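Local atomic coordinates of putative phosphosugar isomerase (Silicibacter pomeroyi DSS-3, PDB entry 3FJ1), a protein that probably binds carbohydrate derivatives such as phosphosugars through its paired SIS domains, and may act as an isomerase or aminotransferase, its exact activity being unproven. Residues Thr155-Ala160 with Leu312-Tyr317; Arg51-His56 with Ala224-Glu229; Ala19-Leu24 with Asn182-Leu187; Ala188-Ile193 with Glu298-Gly303; Ala178-Leu183 with Ala305-Leu310. One frame throughout, in Å; residues are numbered along the deposited sequence.

Contacts 1 and 2 join the two SIS halves, each built on a five-stranded parallel sheet; contacts 3 to 5 add helices 8-41, 174-181 and 183-191 and the loop before helix 308-326. Contact 1, about 6 Å from the chain's centre, pairs helices 153-171 and 308-326 and touches all the others, centres 11 to 12 Å apart. Contacts 3 and 5 share N182 and L183; contacts 3 and 4 share helix 183-191. Contact 2 (helices 53-69 and 217-231) is about 21 or 22 Å from contacts 3 to 5, between centres, joining them through contact 1 alone. Along the chain, contact 4 nests within contact 5 and that within contact 1, so sequence-distant pieces pack around this central pair.

Contact 1. Residues Thr155-Ala160 with Leu312-Tyr317; sequences TFVTSA and LIVSFY
Apolar packing carries most of this contact between two nearly antiparallel helical segments, whose local axes make an angle of 175° and approach to 11.2 Å. The gap is bridged by F156, V157, I313, V314 and Y317. V157 uses one methyl: CG2, anti to its carbonyl carbon, lies 4.0 Å from V314 CG2, the two valines crossing at about a right angle. The same methyl meets the edge of the Y317 ring, with V157 CG2 4.1 Å from Y317 CE2, near the ring plane. I313 adds its branch methyl, CG2 being 4.1 Å from F156 CE2.

The polar element is the Y317 hydroxyl. Y317 CG is anti to its carbonyl carbon (chi1 -70°), and the ring extends until OH stands 3.3 Å from F156 CB, close also to F156 CG. This is packing of oxygen on carbon; the hydroxyl has its polar partner in E222, to which it is hydrogen-bonded. Within its own helix, the Y317 ring has I313 O 3.1 Å above one face, toward the rim.

On the far side of helix 153-171, S159 OG donates to T155 O at 2.7 Å, from above the carbonyl plane, and the oxygen also accepts S159 N.

All five touching residues are buried. This is plain helix-helix packing at the chain's centre, one helix from each SIS half. Helix 217-231 closes over F156 and I313 through E222, helix 53-69 meets F156 through S53, H56 and V57, and helix 8-41 lies against V157 and Y317 through I16, V20 and I13.

Contact 2. Residues Arg51-His56 with Ala224-Glu229; sequences RGSSDH and ALKFKE
The polar part of this contact is a single hydrogen bond: K226 NZ donates to S53 OG at 3.1 Å. The lysine chain leaves its helix alongside rather than straight across, and bends at chi2 (-58°) and chi4 (61°) bring the ammonium over. S53 answers with OG anti to its backbone N, and K226 CE also rests 3.6 Å from S53 CB. Both polar ends are shared with E222, which forms a salt bridge with K226 and a hydrogen bond with S53; K226 NZ further bonds A151 O. An alanine in place of K226 would probably weaken this network, losing the bonds to S53 and A151 and the salt bridge to E222.

The packing rests mainly on L225 CD2, which lies 3.8 Å from H56 CD2, at the imidazole edge, and against the backbone and CB of S53.

The segment 224-229 resembles in sequence the ALKLKE helix of GlmS isomerase domains, consistent with a place near a sugar-phosphate pocket. Helix 153-171 packs on S53 and H56 through F156, strand 235-239 touches A224 and F227, and P247 of the second subunit covers L225.

Contact 3. Residues Ala19-Leu24 with Asn182-Leu187; sequences AVQRLL and NLPETL
The tight part of this contact forms where P184 presses its ring between V20 and L24, one turn apart on helix 8-41. L24 CD1 meets P184 CD tip to tip at 3.7 Å, the leucine carrying CG anti to its carbonyl carbon (chi1 -71°). V20 divides its two methyls: CG1 lies 4.0 Å from L183 CB and touches the proline ring at CD, whereas CG2 turns to L187 CD1 at 3.9 Å, the V20 and L187 side chains crossing at about a right angle. V20, L183 and L187 are buried, and V157 and V161 of helix 153-171 pack against V20 and L183, respectively.

The local axes run antiparallel, 171° apart and 9.3 Å at closest approach: the short helix 183-191 packs by its N-terminal turn on the long N-terminal helix 8-41 of this two-SIS-domain chain. P184, in that first turn, offers a compact ring, and its CA is only 6.0 Å from Q21 CA.

The looser rim follows Q21 on the solvent side. Its CB stands 4.1 Å from P184 CG, and the chain bends at chi2 (60°), its stem crossing the proline at about a right angle. Q21 is partly exposed.

Contact 4. Residues Ala188-Ile193 with Glu298-Gly303; sequences AAASRI and EHVRSG
I193 lays its whole side chain over E298 and the backbone after it. Its CG2 comes to 3.7 Å from E298 O, while CG1 lies 3.9 Å from E298 CD, the two side chains crossing obliquely. E298, extended beyond CG, lies against the isoleucine from CB to its carboxylate, on the exposed side of the contact. I193 CG1 is anti to the carbonyl carbon (chi1 -67°), and CD1 runs on to V300 CG2 at 3.8 Å.

That valine methyl is the second focus. V300 CG2 also reaches A189 CB at 3.9 Å and comes 3.7 Å from A190 N, so one branch touches A189, A190 and I193. A glycine in place of I193 would probably take away the packing on both E298 and V300, loosening the hold between the two segments.

Polar atoms play a lesser part. A water donates to R192 O at 3.3 Å and weakly to E298 OE2, but acceptors around it outnumber its protons. S191 OG donates in plane to a lone pair of A188 O at 2.6 Å, within segment 188-193, and E298 O is hydrogen-bonded to W195 NE1.

The second segment is the connection from strand 295-296, the last of its parallel sheet, to helix 308-326; such strand-to-helix loops belong to the alpha/beta layered SIS fold, and here one packs on the end of helix 183-191.

Contact 5. Residues Ala178-Leu183 with Ala305-Leu310; sequences AALGNL and ALTDPL
A179 is the first residue of segment 178-183 to touch the other segment, its CB facing T307 OG1 at 3.5 Å. This is packing of a methyl on an oxygen whose polar needs are met by S302 OG and H304 O, both hydrogen-bonded to it. The threonine holds OG1 in the crowded position between its backbone N and carbonyl carbon (chi1 40°), which sets CG2 anti to the carbonyl carbon, beside the backbone N.

L180 follows, its CB pointing along the side of the contact and its branches coming in, so that CD2 lies 3.6 Å from T307 CG2. T307 thus receives the alanine at its hydroxyl and the leucine at its methyl, which L183 also meets.

T307, whose CA is nearest that of A179, faces helix 174-181 close to where the chain passes into helix 183-191. It lies near the start of helix 308-326, where T307 O accepts L310 N. This places the joint between two successive helices against the start of the final helix of the second SIS half.

L183 CD1 meets two partners, 4.1 Å from T307 CG2 and 4.0 Å from L310 CD1. The two leucines cross at about a right angle, and L310 in turn packs on A160 and V161 of helix 153-171.

Contact 1. Residues Thr155-Ala160 with Leu312-Tyr317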
# COMPACT_ATOMS: atom_id res chain seq x y z
N THR A 155 19.80 -2.82 6.92
CA THR A 155 19.19 -3.32 5.70
C THR A 155 18.29 -2.26 5.07
O THR A 155 18.35 -2.03 3.87
CB THR A 155 18.41 -4.62 5.97
OG1 THR A 155 19.35 -5.68 6.21
CG2 THR A 155 17.55 -5.00 4.77
N PHE A 156 17.43 -1.63 5.87
CA PHE A 156 16.58 -0.55 5.30
C PHE A 156 17.42 0.59 4.68
O PHE A 156 17.22 0.96 3.52
CB PHE A 156 15.63 0.02 6.35
CG PHE A 156 14.72 1.06 5.77
CD1 PHE A 156 13.53 0.69 5.19
CD2 PHE A 156 15.10 2.39 5.69
CE1 PHE A 156 12.69 1.62 4.62
CE2 PHE A 156 14.25 3.35 5.11
CZ PHE A 156 13.04 2.95 4.55
N VAL A 157 18.34 1.13 5.46
CA VAL A 157 19.15 2.28 5.02
C VAL A 157 19.98 1.96 3.80
O VAL A 157 19.90 2.67 2.81
CB VAL A 157 19.98 2.89 6.17
CG1 VAL A 157 20.90 3.98 5.65
CG2 VAL A 157 19.04 3.46 7.27
N THR A 158 20.75 0.87 3.85
CA THR A 158 21.61 0.48 2.73
C THR A 158 20.84 0.07 1.47
O THR A 158 21.29 0.35 0.36
CB THR A 158 22.63 -0.63 3.10
OG1 THR A 158 21.94 -1.81 3.53
CG2 THR A 158 23.61 -0.14 4.19
N SER A 159 19.69 -0.58 1.64
CA SER A 159 18.83 -0.91 0.48
C SER A 159 18.43 0.38 -0.26
O SER A 159 18.53 0.48 -1.50
CB SER A 159 17.59 -1.70 0.92
OG SER A 159 17.93 -3.03 1.35
N ALA A 160 17.94 1.36 0.51
CA ALA A 160 17.55 2.61 -0.06
C ALA A 160 18.73 3.34 -0.70
O ALA A 160 18.60 3.84 -1.82
CB ALA A 160 16.80 3.49 0.99
N LEU A 312 16.14 11.20 8.62
CA LEU A 312 15.00 11.20 9.54
C LEU A 312 14.73 9.82 10.16
O LEU A 312 14.46 9.71 11.33
CB LEU A 312 13.74 11.66 8.79
CG LEU A 312 13.80 12.99 8.05
CD1 LEU A 312 12.46 13.30 7.39
CD2 LEU A 312 14.20 14.11 9.05
N ILE A 313 14.79 8.77 9.34
CA ILE A 313 14.56 7.42 9.84
C ILE A 313 15.66 6.99 10.80
O ILE A 313 15.37 6.26 11.74
CB ILE A 313 14.31 6.38 8.72
CG1 ILE A 313 13.57 5.14 9.28
CG2 ILE A 313 15.63 6.05 7.92
CD1 ILE A 313 12.08 5.38 9.72
N VAL A 314 16.90 7.40 10.57
CA VAL A 314 17.99 7.07 11.51
C VAL A 314 17.70 7.73 12.89
O VAL A 314 17.84 7.07 13.96
CB VAL A 314 19.39 7.42 10.96
CG1 VAL A 314 20.45 7.32 12.07
CG2 VAL A 314 19.76 6.47 9.75
N SER A 315 17.28 8.99 12.87
CA SER A 315 16.91 9.66 14.13
C SER A 315 15.73 8.94 14.80
O SER A 315 15.69 8.76 16.03
CB SER A 315 16.61 11.13 13.89
OG SER A 315 17.81 11.84 13.54
N PHE A 316 14.76 8.52 14.00
CA PHE A 316 13.62 7.78 14.53
C PHE A 316 14.07 6.47 15.19
O PHE A 316 13.59 6.13 16.29
CB PHE A 316 12.59 7.48 13.43
CG PHE A 316 11.44 6.63 13.90
CD1 PHE A 316 10.38 7.19 14.55
CD2 PHE A 316 11.42 5.26 13.69
CE1 PHE A 316 9.32 6.40 14.98
CE2 PHE A 316 10.38 4.48 14.14
CZ PHE A 316 9.34 5.04 14.77
N TYR A 317 14.92 5.72 14.50
CA TYR A 317 15.42 4.45 15.02
C TYR A 317 16.07 4.64 16.39
O TYR A 317 15.88 3.86 17.33
CB TYR A 317 16.46 3.83 14.07
CG TYR A 317 15.95 3.29 12.73
CD1 TYR A 317 14.70 2.70 12.58
CD2 TYR A 317 16.80 3.29 11.63
CE1 TYR A 317 14.29 2.17 11.35
CE2 TYR A 317 16.40 2.76 10.39
CZ TYR A 317 15.15 2.20 10.27
OH TYR A 317 14.77 1.69 9.03

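Contact 2. Residues Arg51-His56 with Ala224-Glu229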
# COMPACT_ATOMS: atom_id res chain seq x y z
N ARG A 51 8.58 -7.40 -0.12
CA ARG A 51 7.63 -7.58 0.99
C ARG A 51 8.22 -6.97 2.25
O ARG A 51 9.41 -6.71 2.32
CB ARG A 51 7.34 -9.06 1.23
CG ARG A 51 8.58 -9.88 1.42
CD ARG A 51 8.26 -11.34 1.43
NE ARG A 51 7.70 -11.77 2.69
CZ ARG A 51 8.43 -12.04 3.78
NH1 ARG A 51 9.76 -11.94 3.75
NH2 ARG A 51 7.84 -12.46 4.90
N GLY A 52 7.36 -6.74 3.24
CA GLY A 52 7.81 -6.19 4.52
C GLY A 52 8.50 -4.84 4.41
O GLY A 52 8.09 -3.97 3.65
N SER A 53 9.55 -4.67 5.20
CA SER A 53 10.29 -3.42 5.21
C SER A 53 10.89 -3.11 3.83
O SER A 53 11.00 -1.94 3.46
CB SER A 53 11.38 -3.49 6.28
OG SER A 53 12.11 -2.29 6.38
N SER A 54 11.29 -4.15 3.10
CA SER A 54 11.80 -3.99 1.73
C SER A 54 10.79 -3.31 0.82
O SER A 54 11.18 -2.58 -0.08
CB SER A 54 12.28 -5.30 1.11
OG SER A 54 13.43 -5.79 1.76
N ASP A 55 9.50 -3.49 1.06
CA ASP A 55 8.51 -2.79 0.24
C ASP A 55 8.43 -1.28 0.55
O ASP A 55 8.07 -0.50 -0.31
CB ASP A 55 7.15 -3.46 0.35
CG ASP A 55 6.32 -3.33 -0.91
OD1 ASP A 55 6.85 -2.95 -1.99
OD2 ASP A 55 5.12 -3.62 -0.82
N HIS A 56 8.78 -0.87 1.77
CA HIS A 56 8.86 0.55 2.13
C HIS A 56 10.06 1.17 1.41
O HIS A 56 10.01 2.32 0.96
CB HIS A 56 8.91 0.75 3.64
CG HIS A 56 7.72 0.16 4.35
ND1 HIS A 56 6.44 0.24 3.83
CD2 HIS A 56 7.61 -0.49 5.53
CE1 HIS A 56 5.61 -0.38 4.65
NE2 HIS A 56 6.28 -0.78 5.71
N ALA A 224 6.37 3.34 11.42
CA ALA A 224 5.26 2.64 12.08
C ALA A 224 5.54 1.13 12.18
O ALA A 224 5.33 0.53 13.23
CB ALA A 224 3.92 2.93 11.43
N LEU A 225 6.06 0.54 11.11
CA LEU A 225 6.38 -0.88 11.10
C LEU A 225 7.37 -1.23 12.21
O LEU A 225 7.11 -2.11 13.05
CB LEU A 225 6.96 -1.31 9.75
CG LEU A 225 7.49 -2.74 9.66
CD1 LEU A 225 6.38 -3.73 10.06
CD2 LEU A 225 8.06 -3.07 8.28
N LYS A 226 8.50 -0.52 12.23
CA LYS A 226 9.56 -0.85 13.16
C LYS A 226 9.22 -0.53 14.62
O LYS A 226 9.71 -1.22 15.55
CB LYS A 226 10.90 -0.26 12.72
CG LYS A 226 11.35 -0.78 11.33
CD LYS A 226 11.48 -2.32 11.25
CE LYS A 226 11.88 -2.83 9.82
NZ LYS A 226 13.18 -2.37 9.27
N PHE A 227 8.37 0.46 14.83
CA PHE A 227 7.89 0.75 16.18
C PHE A 227 7.10 -0.44 16.71
O PHE A 227 7.32 -0.87 17.83
CB PHE A 227 7.03 2.00 16.17
CG PHE A 227 6.52 2.41 17.52
CD1 PHE A 227 7.32 3.11 18.39
CD2 PHE A 227 5.23 2.09 17.91
CE1 PHE A 227 6.82 3.51 19.64
CE2 PHE A 227 4.75 2.47 19.14
CZ PHE A 227 5.54 3.18 20.01
N LYS A 228 6.22 -1.00 15.88
CA LYS A 228 5.45 -2.19 16.28
C LYS A 228 6.35 -3.40 16.52
O LYS A 228 6.19 -4.13 17.51
CB LYS A 228 4.38 -2.54 15.22
CG LYS A 228 3.27 -1.49 15.09
CD LYS A 228 2.21 -1.88 14.05
CE LYS A 228 2.71 -1.78 12.65
NZ LYS A 228 1.61 -2.18 11.69
N GLU A 229 7.29 -3.58 15.60
CA GLU A 229 8.21 -4.70 15.61
C GLU A 229 9.05 -4.71 16.88
O GLU A 229 9.23 -5.74 17.54
CB GLU A 229 9.19 -4.51 14.45
CG GLU A 229 9.96 -5.75 14.03
CD GLU A 229 9.40 -6.33 12.72
OE1 GLU A 229 9.57 -5.70 11.62
OE2 GLU A 229 8.77 -7.40 12.81

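Contact 3. Residues Ala19-Leu24 with Asn182-Leu187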
# COMPACT_ATOMS: atom_id res chain seq x y z
N ALA A 19 28.43 1.37 7.42
CA ALA A 19 27.82 0.43 6.48
C ALA A 19 27.58 1.17 5.16
O ALA A 19 27.89 0.67 4.09
CB ALA A 19 26.50 -0.11 7.03
N VAL A 20 26.97 2.36 5.24
CA VAL A 20 26.78 3.20 4.05
C VAL A 20 28.11 3.53 3.38
O VAL A 20 28.22 3.52 2.16
CB VAL A 20 25.97 4.48 4.41
CG1 VAL A 20 25.91 5.44 3.24
CG2 VAL A 20 24.54 4.08 4.87
N GLN A 21 29.14 3.80 4.19
CA GLN A 21 30.47 4.07 3.65
C GLN A 21 30.99 2.87 2.87
O GLN A 21 31.52 3.04 1.78
CB GLN A 21 31.46 4.47 4.74
CG GLN A 21 32.82 4.95 4.22
CD GLN A 21 32.68 6.16 3.34
OE1 GLN A 21 32.82 6.08 2.11
NE2 GLN A 21 32.32 7.28 3.93
N ARG A 22 30.80 1.66 3.40
CA ARG A 22 31.26 0.45 2.70
C ARG A 22 30.52 0.26 1.39
O ARG A 22 31.12 -0.09 0.40
CB ARG A 22 31.14 -0.80 3.57
CG ARG A 22 32.13 -0.81 4.71
CD ARG A 22 32.13 -2.11 5.47
NE ARG A 22 32.78 -1.91 6.77
CZ ARG A 22 32.16 -1.47 7.86
NH1 ARG A 22 30.86 -1.17 7.85
NH2 ARG A 22 32.84 -1.32 8.99
N LEU A 23 29.21 0.52 1.40
CA LEU A 23 28.40 0.42 0.19
C LEU A 23 28.86 1.45 -0.85
O LEU A 23 29.04 1.12 -2.00
CB LEU A 23 26.91 0.61 0.55
CG LEU A 23 25.96 0.69 -0.65
CD1 LEU A 23 26.06 -0.55 -1.55
CD2 LEU A 23 24.58 0.95 -0.09
N LEU A 24 29.08 2.69 -0.43
CA LEU A 24 29.59 3.74 -1.32
C LEU A 24 30.95 3.34 -1.92
O LEU A 24 31.16 3.50 -3.13
CB LEU A 24 29.68 5.07 -0.59
CG LEU A 24 28.38 5.79 -0.23
CD1 LEU A 24 28.57 6.87 0.84
CD2 LEU A 24 27.69 6.39 -1.50
N ASN A 182 28.06 12.27 1.00
CA ASN A 182 28.12 12.80 2.37
C ASN A 182 27.24 12.10 3.40
O ASN A 182 27.23 12.49 4.57
CB ASN A 182 27.77 14.28 2.38
CG ASN A 182 28.80 15.13 1.66
OD1 ASN A 182 30.01 14.93 1.84
ND2 ASN A 182 28.33 16.05 0.82
N LEU A 183 26.50 11.06 2.99
CA LEU A 183 25.59 10.39 3.91
C LEU A 183 26.19 9.83 5.19
O LEU A 183 25.54 9.92 6.21
CB LEU A 183 24.77 9.30 3.24
CG LEU A 183 23.44 9.72 2.62
CD1 LEU A 183 22.79 8.49 1.93
CD2 LEU A 183 22.50 10.36 3.65
N PRO A 184 27.37 9.20 5.13
CA PRO A 184 27.95 8.72 6.39
C PRO A 184 28.05 9.84 7.46
O PRO A 184 27.68 9.60 8.59
CB PRO A 184 29.32 8.21 5.97
CG PRO A 184 29.10 7.76 4.52
CD PRO A 184 28.18 8.79 3.96
N GLU A 185 28.46 11.04 7.06
CA GLU A 185 28.53 12.19 7.98
C GLU A 185 27.14 12.56 8.49
O GLU A 185 26.93 12.70 9.69
CB GLU A 185 29.15 13.42 7.28
CG GLU A 185 29.36 14.64 8.16
CD GLU A 185 29.92 15.86 7.44
OE1 GLU A 185 29.41 16.26 6.37
OE2 GLU A 185 30.86 16.47 7.98
N THR A 186 26.21 12.75 7.55
CA THR A 186 24.84 13.12 7.85
C THR A 186 24.21 12.11 8.80
O THR A 186 23.55 12.49 9.78
CB THR A 186 24.01 13.22 6.55
OG1 THR A 186 24.61 14.19 5.67
CG2 THR A 186 22.54 13.67 6.82
N LEU A 187 24.40 10.82 8.51
CA LEU A 187 23.74 9.77 9.29
C LEU A 187 24.38 9.58 10.65
O LEU A 187 23.68 9.22 11.62
CB LEU A 187 23.67 8.44 8.52
CG LEU A 187 22.84 8.55 7.22
CD1 LEU A 187 22.76 7.18 6.51
CD2 LEU A 187 21.43 9.13 7.44

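Contact 4. Residues Ala188-Ile193 with Glu298-Gly303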
# COMPACT_ATOMS: atom_id res chain seq x y z
N ALA A 188 25.67 9.86 10.73
CA ALA A 188 26.37 9.82 12.02
C ALA A 188 25.69 10.86 12.93
O ALA A 188 25.31 10.55 14.05
CB ALA A 188 27.83 10.13 11.85
N ALA A 189 25.54 12.09 12.42
CA ALA A 189 24.88 13.18 13.13
C ALA A 189 23.46 12.78 13.51
O ALA A 189 23.05 12.87 14.68
CB ALA A 189 24.90 14.43 12.26
N ALA A 190 22.68 12.29 12.51
CA ALA A 190 21.33 11.83 12.77
C ALA A 190 21.20 10.77 13.87
O ALA A 190 20.22 10.76 14.60
CB ALA A 190 20.71 11.27 11.44
N SER A 191 22.18 9.88 13.99
CA SER A 191 22.12 8.82 14.98
C SER A 191 22.34 9.37 16.40
O SER A 191 22.08 8.67 17.36
CB SER A 191 23.15 7.74 14.70
OG SER A 191 24.47 8.20 14.89
N ARG A 192 22.84 10.60 16.51
CA ARG A 192 23.08 11.22 17.83
C ARG A 192 21.84 12.01 18.34
O ARG A 192 21.92 12.73 19.35
CB ARG A 192 24.33 12.11 17.76
CG ARG A 192 25.62 11.30 17.49
CD ARG A 192 26.93 12.14 17.62
NE ARG A 192 27.17 13.02 16.45
CZ ARG A 192 27.91 12.70 15.37
NH1 ARG A 192 28.57 11.53 15.28
NH2 ARG A 192 28.04 13.58 14.36
N ILE A 193 20.70 11.84 17.68
CA ILE A 193 19.45 12.50 18.04
C ILE A 193 18.51 11.39 18.56
O ILE A 193 18.48 10.29 17.98
CB ILE A 193 18.82 13.17 16.82
CG1 ILE A 193 19.71 14.33 16.36
CG2 ILE A 193 17.38 13.60 17.13
CD1 ILE A 193 19.35 14.89 15.01
N GLU A 298 14.44 17.84 16.40
CA GLU A 298 15.82 17.96 15.98
C GLU A 298 16.06 17.06 14.77
O GLU A 298 15.65 15.91 14.79
CB GLU A 298 16.71 17.49 17.11
CG GLU A 298 18.08 18.01 17.00
CD GLU A 298 18.93 17.71 18.22
OE1 GLU A 298 18.40 17.42 19.32
OE2 GLU A 298 20.15 17.79 18.04
N HIS A 299 16.67 17.60 13.71
CA HIS A 299 16.96 16.81 12.51
C HIS A 299 18.15 17.30 11.69
O HIS A 299 18.58 18.47 11.80
CB HIS A 299 15.72 16.76 11.59
CG HIS A 299 15.29 18.10 11.11
ND1 HIS A 299 14.60 18.99 11.91
CD2 HIS A 299 15.52 18.75 9.95
CE1 HIS A 299 14.40 20.11 11.24
NE2 HIS A 299 14.94 19.99 10.04
N VAL A 300 18.65 16.42 10.84
CA VAL A 300 19.80 16.73 10.00
C VAL A 300 19.45 16.65 8.51
O VAL A 300 19.03 15.59 8.03
CB VAL A 300 20.99 15.80 10.32
CG1 VAL A 300 22.22 16.28 9.56
CG2 VAL A 300 21.26 15.69 11.84
N ARG A 301 19.58 17.77 7.80
CA ARG A 301 19.35 17.79 6.39
C ARG A 301 20.58 17.21 5.66
O ARG A 301 21.71 17.28 6.18
CB ARG A 301 19.01 19.20 5.93
CG ARG A 301 17.69 19.73 6.44
CD ARG A 301 16.52 19.07 5.74
NE ARG A 301 15.20 19.53 6.15
CZ ARG A 301 14.24 18.76 6.67
NH1 ARG A 301 14.41 17.46 6.91
NH2 ARG A 301 13.06 19.31 6.95
N SER A 302 20.34 16.64 4.48
CA SER A 302 21.33 15.84 3.76
C SER A 302 22.01 16.47 2.54
O SER A 302 23.02 15.93 2.08
CB SER A 302 20.66 14.55 3.31
OG SER A 302 19.81 14.77 2.22
N GLY A 303 21.48 17.57 2.03
CA GLY A 303 21.96 18.16 0.77
C GLY A 303 21.07 17.92 -0.43
O GLY A 303 21.25 18.56 -1.47
O HOH W 1 20.77 15.71 20.04

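Contact 5. Residues Ala178-Leu183 with Ala305-Leu310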
# COMPACT_ATOMS: atom_id res chain seq x y z
N ALA A 178 26.39 13.82 -4.82
CA ALA A 178 27.15 14.55 -3.78
C ALA A 178 26.54 14.32 -2.43
O ALA A 178 27.27 14.10 -1.45
CB ALA A 178 27.20 16.06 -4.08
N ALA A 179 25.21 14.41 -2.34
CA ALA A 179 24.50 14.14 -1.10
C ALA A 179 24.74 12.71 -0.62
O ALA A 179 25.00 12.47 0.56
CB ALA A 179 23.02 14.38 -1.27
N LEU A 180 24.62 11.76 -1.53
CA LEU A 180 24.89 10.34 -1.21
C LEU A 180 26.30 10.19 -0.63
O LEU A 180 26.51 9.48 0.37
CB LEU A 180 24.73 9.47 -2.46
CG LEU A 180 23.29 9.23 -2.93
CD1 LEU A 180 23.27 8.74 -4.43
CD2 LEU A 180 22.50 8.27 -1.97
N GLY A 181 27.25 10.87 -1.26
CA GLY A 181 28.65 10.84 -0.85
C GLY A 181 28.86 11.31 0.58
O GLY A 181 29.76 10.84 1.27
N ASN A 182 28.06 12.27 1.00
CA ASN A 182 28.12 12.80 2.37
C ASN A 182 27.24 12.10 3.40
O ASN A 182 27.23 12.49 4.57
CB ASN A 182 27.77 14.28 2.38
CG ASN A 182 28.80 15.13 1.66
OD1 ASN A 182 30.01 14.93 1.84
ND2 ASN A 182 28.33 16.05 0.82
N LEU A 183 26.50 11.06 2.99
CA LEU A 183 25.59 10.39 3.91
C LEU A 183 26.19 9.83 5.19
O LEU A 183 25.54 9.92 6.21
CB LEU A 183 24.77 9.30 3.24
CG LEU A 183 23.44 9.72 2.62
CD1 LEU A 183 22.79 8.49 1.93
CD2 LEU A 183 22.50 10.36 3.65
N ALA A 305 16.78 16.58 -1.55
CA ALA A 305 15.43 16.15 -1.20
C ALA A 305 15.32 14.64 -1.04
O ALA A 305 14.65 14.16 -0.12
CB ALA A 305 14.46 16.58 -2.29
N LEU A 306 15.94 13.86 -1.93
CA LEU A 306 15.72 12.42 -1.92
C LEU A 306 16.49 11.62 -0.85
O LEU A 306 16.13 10.51 -0.52
CB LEU A 306 15.99 11.84 -3.33
CG LEU A 306 14.97 12.31 -4.38
CD1 LEU A 306 15.34 11.80 -5.78
CD2 LEU A 306 13.58 11.86 -3.95
N THR A 307 17.58 12.18 -0.34
CA THR A 307 18.35 11.54 0.72
C THR A 307 17.87 11.99 2.11
O THR A 307 18.14 11.31 3.10
CB THR A 307 19.89 11.81 0.54
OG1 THR A 307 20.09 13.16 0.11
CG2 THR A 307 20.49 10.85 -0.55
N ASP A 308 17.12 13.08 2.19
CA ASP A 308 16.66 13.60 3.48
C ASP A 308 15.93 12.57 4.35
O ASP A 308 16.17 12.50 5.54
CB ASP A 308 15.81 14.87 3.34
CG ASP A 308 16.65 16.17 3.28
OD1 ASP A 308 17.90 16.15 3.32
OD2 ASP A 308 16.00 17.22 3.17
N PRO A 309 15.00 11.79 3.76
CA PRO A 309 14.29 10.81 4.58
C PRO A 309 15.17 9.78 5.31
O PRO A 309 14.78 9.34 6.38
CB PRO A 309 13.32 10.15 3.59
CG PRO A 309 13.09 11.21 2.57
CD PRO A 309 14.45 11.83 2.39
N LEU A 310 16.32 9.44 4.75
CA LEU A 310 17.22 8.49 5.41
C LEU A 310 17.76 9.06 6.72
O LEU A 310 17.90 8.34 7.73
CB LEU A 310 18.34 8.08 4.47
CG LEU A 310 17.96 7.12 3.31
CD1 LEU A 310 19.14 7.05 2.39
CD2 LEU A 310 17.51 5.73 3.81